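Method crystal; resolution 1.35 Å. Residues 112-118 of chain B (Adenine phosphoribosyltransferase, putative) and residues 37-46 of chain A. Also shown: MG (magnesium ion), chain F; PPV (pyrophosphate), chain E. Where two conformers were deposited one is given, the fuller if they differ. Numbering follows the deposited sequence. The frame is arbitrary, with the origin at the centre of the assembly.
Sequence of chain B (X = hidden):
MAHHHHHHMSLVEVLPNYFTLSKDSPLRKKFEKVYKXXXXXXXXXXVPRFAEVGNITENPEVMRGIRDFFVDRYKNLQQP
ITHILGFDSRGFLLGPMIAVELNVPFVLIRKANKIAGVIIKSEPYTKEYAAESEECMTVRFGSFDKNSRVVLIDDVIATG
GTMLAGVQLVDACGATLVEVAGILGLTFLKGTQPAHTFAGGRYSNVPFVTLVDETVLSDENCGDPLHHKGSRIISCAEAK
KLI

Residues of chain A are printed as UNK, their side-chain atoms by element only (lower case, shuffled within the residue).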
ATOM      1  N   ALA B 112       2.393 -13.166   6.207  0.66 18.41           N
ATOM      2  CA  ALA B 112       3.513 -13.724   6.957  0.66 18.42           C
ATOM      3  C   ALA B 112       4.857 -13.146   6.513  0.66 16.52           C
ATOM      4  O   ALA B 112       5.061 -12.785   5.349  0.66 16.45           O
ATOM      5  CB  ALA B 112       3.524 -15.244   6.832  0.66 18.16           C
ATOM      6  N   ASN B 113       5.778 -13.054   7.475  0.64 15.38           N
ATOM      7  CA  ASN B 113       7.170 -12.668   7.233  0.64 14.65           C
ATOM      8  C   ASN B 113       7.274 -11.316   6.529  0.64 13.91           C
ATOM      9  O   ASN B 113       7.979 -11.154   5.525  0.64 14.15           O
ATOM     10  CB  ASN B 113       7.957 -13.764   6.512  0.64 14.17           C
ATOM     11  CG  ASN B 113       9.434 -13.661   6.763  0.64 14.99           C
ATOM     12  OD1 ASN B 113       9.869 -13.687   7.912  0.64 15.00           O
ATOM     13  ND2 ASN B 113      10.221 -13.546   5.692  0.64 15.21           N
ATOM     14  N   LYS B 114       6.571 -10.331   7.089  0.64 12.97           N
ATOM     15  CA  LYS B 114       6.515  -8.968   6.584  0.64 13.92           C
ATOM     16  C   LYS B 114       6.805  -7.907   7.638  0.64 13.72           C
ATOM     17  O   LYS B 114       7.405  -6.886   7.295  0.64 15.95           O
ATOM     18  CB  LYS B 114       5.161  -8.647   5.920  0.64 15.09           C
ATOM     19  CG  LYS B 114       4.787  -9.509   4.728  0.64 16.45           C
ATOM     20  CD  LYS B 114       5.636  -9.186   3.509  0.64 18.15           C
ATOM     21  CE  LYS B 114       5.076  -9.852   2.269  0.64 21.07           C
ATOM     22  NZ  LYS B 114       5.806  -9.405   1.057  0.64 21.73           N
ATOM     23  N   ILE B 115       6.377  -8.092   8.915  1.00 12.86           N
ATOM     24  CA  ILE B 115       6.619  -7.044   9.907  1.00 11.81           C
ATOM     25  C   ILE B 115       7.768  -7.453  10.818  1.00 10.14           C
ATOM     26  O   ILE B 115       7.817  -8.594  11.294  1.00 11.49           O
ATOM     27  CB  ILE B 115       5.351  -6.819  10.756  1.00 11.90           C
ATOM     28  CG1 ILE B 115       4.171  -6.369   9.907  1.00 13.57           C
ATOM     29  CG2 ILE B 115       5.612  -5.818  11.883  1.00 13.53           C
ATOM     30  CD1 ILE B 115       2.848  -6.525  10.647  1.00 14.08           C
ATOM     31  N   ALA B 116       8.655  -6.502  11.122  1.00  9.45           N
ATOM     32  CA  ALA B 116       9.741  -6.727  12.064  1.00 10.01           C
ATOM     33  C   ALA B 116       9.283  -6.474  13.502  1.00 11.07           C
ATOM     34  O   ALA B 116       8.258  -5.836  13.758  1.00 13.59           O
ATOM     35  CB  ALA B 116      10.919  -5.814  11.733  1.00 11.54           C
ATOM     36  N   GLY B 117      10.069  -6.987  14.444  1.00 11.10           N
ATOM     37  CA  GLY B 117       9.770  -6.824  15.856  1.00 10.82           C
ATOM     38  C   GLY B 117       9.004  -8.005  16.422  1.00 10.88           C
ATOM     39  O   GLY B 117       8.965  -9.096  15.848  1.00 12.28           O
ATOM     40  N   VAL B 118       8.401  -7.780  17.584  1.00 10.77           N
ATOM     41  CA  VAL B 118       7.490  -8.760  18.160  1.00 10.85           C
ATOM     42  C   VAL B 118       6.135  -8.567  17.499  1.00 11.03           C
ATOM     43  O   VAL B 118       5.645  -7.436  17.394  1.00 11.88           O
ATOM     44  CB  VAL B 118       7.400  -8.582  19.684  1.00 11.20           C
ATOM     45  CG1 VAL B 118       6.367  -9.540  20.273  1.00 12.37           C
ATOM     46  CG2 VAL B 118       8.771  -8.791  20.314  1.00 13.47           C
TER
ATOM     47  N   UNK A  37      15.578   0.227  13.249  1.00 11.60           N
ATOM     48  CA  UNK A  37      16.037  -0.947  12.532  1.00 11.92           C
ATOM     49  C   UNK A  37      16.009  -2.165  13.440  1.00 11.22           C
ATOM     50  O   UNK A  37      16.108  -2.060  14.668  1.00 11.89           O
ATOM     51  n   UNK A  37      19.959   0.491  14.351  1.00 16.18           N
ATOM     52  c   UNK A  37      19.310  -1.525  13.617  1.00 14.73           C
ATOM     53  c   UNK A  37      18.522  -0.525  12.956  1.00 14.23           C
ATOM     54  c   UNK A  37      21.122  -1.527  15.280  1.00 16.06           C
ATOM     55  c   UNK A  37      20.281  -3.592  14.360  1.00 15.31           C
ATOM     56  c   UNK A  37      17.437  -0.755  11.939  1.00 12.59           C
ATOM     57  c   UNK A  37      18.956   0.678  13.431  1.00 15.30           C
ATOM     58  c   UNK A  37      21.147  -2.892  15.206  1.00 16.82           C
ATOM     59  c   UNK A  37      20.203  -0.852  14.477  1.00 15.44           C
ATOM     60  c   UNK A  37      19.356  -2.922  13.560  1.00 14.21           C
ATOM     61  N   UNK A  38      15.875  -3.328  12.819  1.00 10.63           N
ATOM     62  CA  UNK A  38      15.788  -4.584  13.541  1.00 10.92           C
ATOM     63  C   UNK A  38      16.871  -5.524  13.042  1.00 10.86           C
ATOM     64  O   UNK A  38      17.163  -5.577  11.842  1.00 11.23           O
ATOM     65  c   UNK A  38      12.762  -4.545  15.182  1.00 11.06           C
ATOM     66  c   UNK A  38      11.860  -2.378  13.723  1.00 11.20           C
ATOM     67  c   UNK A  38      13.300  -4.309  13.916  1.00 10.20           C
ATOM     68  c   UNK A  38      11.767  -3.729  15.707  1.00 11.26           C
ATOM     69  c   UNK A  38      14.392  -5.196  13.357  1.00 10.87           C
ATOM     70  c   UNK A  38      12.834  -3.204  13.202  1.00 10.65           C
ATOM     71  o   UNK A  38      10.346  -1.810  15.470  1.00 13.64           O
ATOM     72  c   UNK A  38      11.320  -2.646  14.966  1.00 11.17           C
ATOM     73  N   UNK A  39      17.475  -6.251  13.969  1.00 11.19           N
ATOM     74  CA  UNK A  39      18.505  -7.214  13.621  1.00 11.80           C
ATOM     75  C   UNK A  39      17.844  -8.471  13.069  1.00 12.27           C
ATOM     76  O   UNK A  39      16.623  -8.638  13.150  1.00 12.69           O
ATOM     77  o   UNK A  39      18.576  -8.245  15.813  1.00 14.09           O
ATOM     78  c   UNK A  39      19.339  -7.525  14.860  1.00 12.97           C
ATOM     79  N   UNK A  40      18.625  -9.383  12.492  1.00 14.31           N
ATOM     80  CA  UNK A  40      18.015 -10.602  11.938  1.00 14.38           C
ATOM     81  C   UNK A  40      17.137 -11.353  12.923  1.00 15.41           C
ATOM     82  O   UNK A  40      16.117 -11.922  12.516  1.00 17.05           O
ATOM     83  c   UNK A  40      19.234 -11.418  11.494  1.00 14.91           C
ATOM     84  c   UNK A  40      20.230 -10.353  11.081  1.00 15.68           C
ATOM     85  c   UNK A  40      20.040  -9.246  12.089  1.00 14.31           C
ATOM     86  N   UNK A  41      17.477 -11.332  14.213  1.00 15.71           N
ATOM     87  CA  UNK A  41      16.674 -12.021  15.219  1.00 15.43           C
ATOM     88  C   UNK A  41      15.252 -11.479  15.311  1.00 15.47           C
ATOM     89  O   UNK A  41      14.357 -12.185  15.789  1.00 15.76           O
ATOM     90  c   UNK A  41      17.356 -11.931  16.586  1.00 17.04           C
ATOM     91  N   UNK A  42      15.016 -10.252  14.864  1.00 14.54           N
ATOM     92  CA  UNK A  42      13.687  -9.661  14.975  1.00 12.24           C
ATOM     93  C   UNK A  42      13.183  -9.134  13.640  1.00 11.99           C
ATOM     94  O   UNK A  42      12.374  -8.209  13.605  1.00 14.09           O
ATOM     95  c   UNK A  42      14.168 -10.266  19.961  1.00 15.58           C
ATOM     96  c   UNK A  42      13.665  -8.583  16.059  1.00 13.52           C
ATOM     97  c   UNK A  42      13.845  -9.144  17.434  1.00 14.45           C
ATOM     98  c   UNK A  42      15.094  -9.163  18.040  1.00 15.14           C
ATOM     99  c   UNK A  42      12.925 -10.258  19.353  1.00 15.64           C
ATOM    100  c   UNK A  42      15.261  -9.721  19.308  1.00 15.59           C
ATOM    101  c   UNK A  42      12.769  -9.707  18.103  1.00 14.72           C
ATOM    102  N   UNK A  43      13.616  -9.723  12.535  1.00 11.98           N
ATOM    103  CA  UNK A  43      13.300  -9.197  11.218  0.62 12.33           C
ATOM    104  C   UNK A  43      12.844 -10.315  10.296  1.00 12.26           C
ATOM    105  O   UNK A  43      13.247 -11.472  10.466  1.00 13.55           O
ATOM    106  o   UNK A  43      14.477  -8.419   9.222  0.62 13.53           O
ATOM    107  c   UNK A  43      14.555  -8.547  10.624  0.62 13.55           C
ATOM    108  N   UNK A  44      12.019  -9.995   9.292  1.00 12.01           N
ATOM    109  CA  UNK A  44      11.636 -11.001   8.295  1.00 13.68           C
ATOM    110  C   UNK A  44      12.724 -11.302   7.273  1.00 14.82           C
ATOM    111  O   UNK A  44      12.573 -12.265   6.507  1.00 16.21           O
ATOM    112  c   UNK A  44      10.400 -10.371   7.630  1.00 13.91           C
ATOM    113  c   UNK A  44      11.302  -8.715   9.099  1.00 12.01           C
ATOM    114  c   UNK A  44      10.628  -8.887   7.758  1.00 13.43           C
ATOM    115  N   UNK A  45      13.818 -10.538   7.241  1.00 15.77           N
ATOM    116  CA  UNK A  45      14.909 -10.777   6.293  1.00 18.19           C
ATOM    117  C   UNK A  45      16.241 -10.464   6.950  1.00 18.54           C
ATOM    118  O   UNK A  45      16.406  -9.372   7.498  1.00 16.89           O
ATOM    119  c   UNK A  45      14.747  -9.883   5.068  1.00 19.89           C
ATOM    120  c   UNK A  45      13.465 -10.109   4.342  1.00 20.63           C
ATOM    121  n   UNK A  45      11.456 -10.043   3.468  1.00 22.10           N
ATOM    122  n   UNK A  45      13.205 -11.269   3.642  1.00 21.92           N
ATOM    123  c   UNK A  45      12.356  -9.345   4.236  1.00 21.43           C
ATOM    124  c   UNK A  45      11.993 -11.199   3.123  1.00 22.59           C
ATOM    125  N   UNK A  46      17.223 -11.357   6.843  0.53 21.14           N
ATOM    126  CA  UNK A  46      18.381 -11.226   7.740  0.53 22.28           C
ATOM    127  C   UNK A  46      19.501 -10.293   7.234  0.53 18.91           C
ATOM    128  O   UNK A  46      20.698 -10.566   7.324  0.53 18.43           O
ATOM    129  c   UNK A  46      18.849 -12.587   8.277  0.53 26.45           C
ATOM    130  c   UNK A  46      20.084 -13.136   7.594  0.53 29.25           C
ATOM    131  o   UNK A  46      21.184 -12.935   8.151  0.53 31.77           O
ATOM    132  o   UNK A  46      19.971 -13.778   6.530  0.53 29.95           O
TER
HETATM  133 MG    MG F 304       6.672  -8.122  -0.579  1.00 57.69          MG
HETATM  134  O11 PPV E 303      10.360  -7.656  -0.140  0.68 17.81           O
HETATM  135  P1  PPV E 303       8.854  -7.831  -0.142  0.68 14.90           P
HETATM  136  O21 PPV E 303       8.380  -9.049   0.616  0.68 17.41           O
HETATM  137  O31 PPV E 303       8.257  -7.662  -1.522  0.68 15.88           O
HETATM  138  OPP PPV E 303       8.350  -6.543   0.694  0.68 14.94           O
HETATM  139  P2  PPV E 303       6.901  -5.839   0.840  0.68 12.91           P
HETATM  140  O12 PPV E 303       7.050  -5.433   2.283  0.68 13.27           O
HETATM  141  O22 PPV E 303       6.934  -4.720  -0.186  0.68 10.30           O
HETATM  142  O32 PPV E 303       5.803  -6.850   0.616  0.68 13.67           O
HETATM  143  O   HOH W   1       9.221  -9.159   3.182  1.00 24.24           O

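Position 37 of chain A carries one carbon followed by fused five- and six-membered rings holding eight carbons and one nitrogen, an indole that touches none of chain B; the CA-to-CB bond points away from it. It is Trp37(A). At position 38 one carbon leads to a six-carbon ring bearing an oxygen. The methyl of Ala116(B) lies over one face of this ring, its CB 3.9 Å from the centroid, and the CA of Gly117(B) is also close. The phenol identifies Tyr38(A); its CD1 is 3.6 Å from Ala116(B) CB and its CE2 3.7 Å from Gly117(B) CA.

Position 39 has one carbon and one oxygen, out of reach of chain B: Ser39(A). Three carbons close a ring onto the backbone nitrogen at position 40, also distant, giving Pro40(A). A single carbon at position 41, out of reach of chain B, makes Ala41(A), the second residue of a short 3-10 segment.

Position 42 bears one carbon and a six-carbon ring without a heteroatom; its CA-to-CB bond runs sideways to chain B, and the ring comes near Gly117(B). This is Phe42(A). Phe42(A) N donates a hydrogen bond to Ser39(A) O (2.9 Å). Position 43 has one carbon and one oxygen, and its CA-to-CB bond points away from chain B. This is Ser43(A), whose OG donates to the backbone O of position 45 at 2.8 Å.

Position 44 again has three carbons closed onto the backbone nitrogen, now with the CA-to-CB bond pointing toward chain B and the ring packed against Asn113(B) and Ala116(B). It is Pro44(A), with CD 3.9 Å from Ala116(B) CB. Position 45 shows one carbon and a five-membered ring of three carbons and two nitrogens, the imidazole of His45(A); its CE1 lies 3.9 Å from Asn113(B) ND2. Two carbons, the second carrying two oxygens, lie out of reach of chain B at position 46 and define Asp46(A).

Two hydrogen bonds fix the register. Gly117(B) N donates to Phe42(A) O at 2.7 Å and is nearly linear, while Asn113(B) ND2 donates to Pro44(A) O at 2.8 Å. Between them, Ala116(B) inserts its methyl against Tyr38(A) and Pro44(A). Gly117(B) suits its place because a CB there would be jammed against the preceding carbonyl and would sit 3.3 Å from Tyr38(A) CE2. Beside this contact, Lys114(B) turns away and its NZ lies 2.2 Å from the magnesium ion MG, which pyrophosphate also binds. One water connects His45(A) NE2, at 2.4 Å from its O, with pyrophosphate O21, at 2.7 Å, so a single water joins chain A to the pyrophosphate.

Chain A 37-46: WYSPAFSPHD
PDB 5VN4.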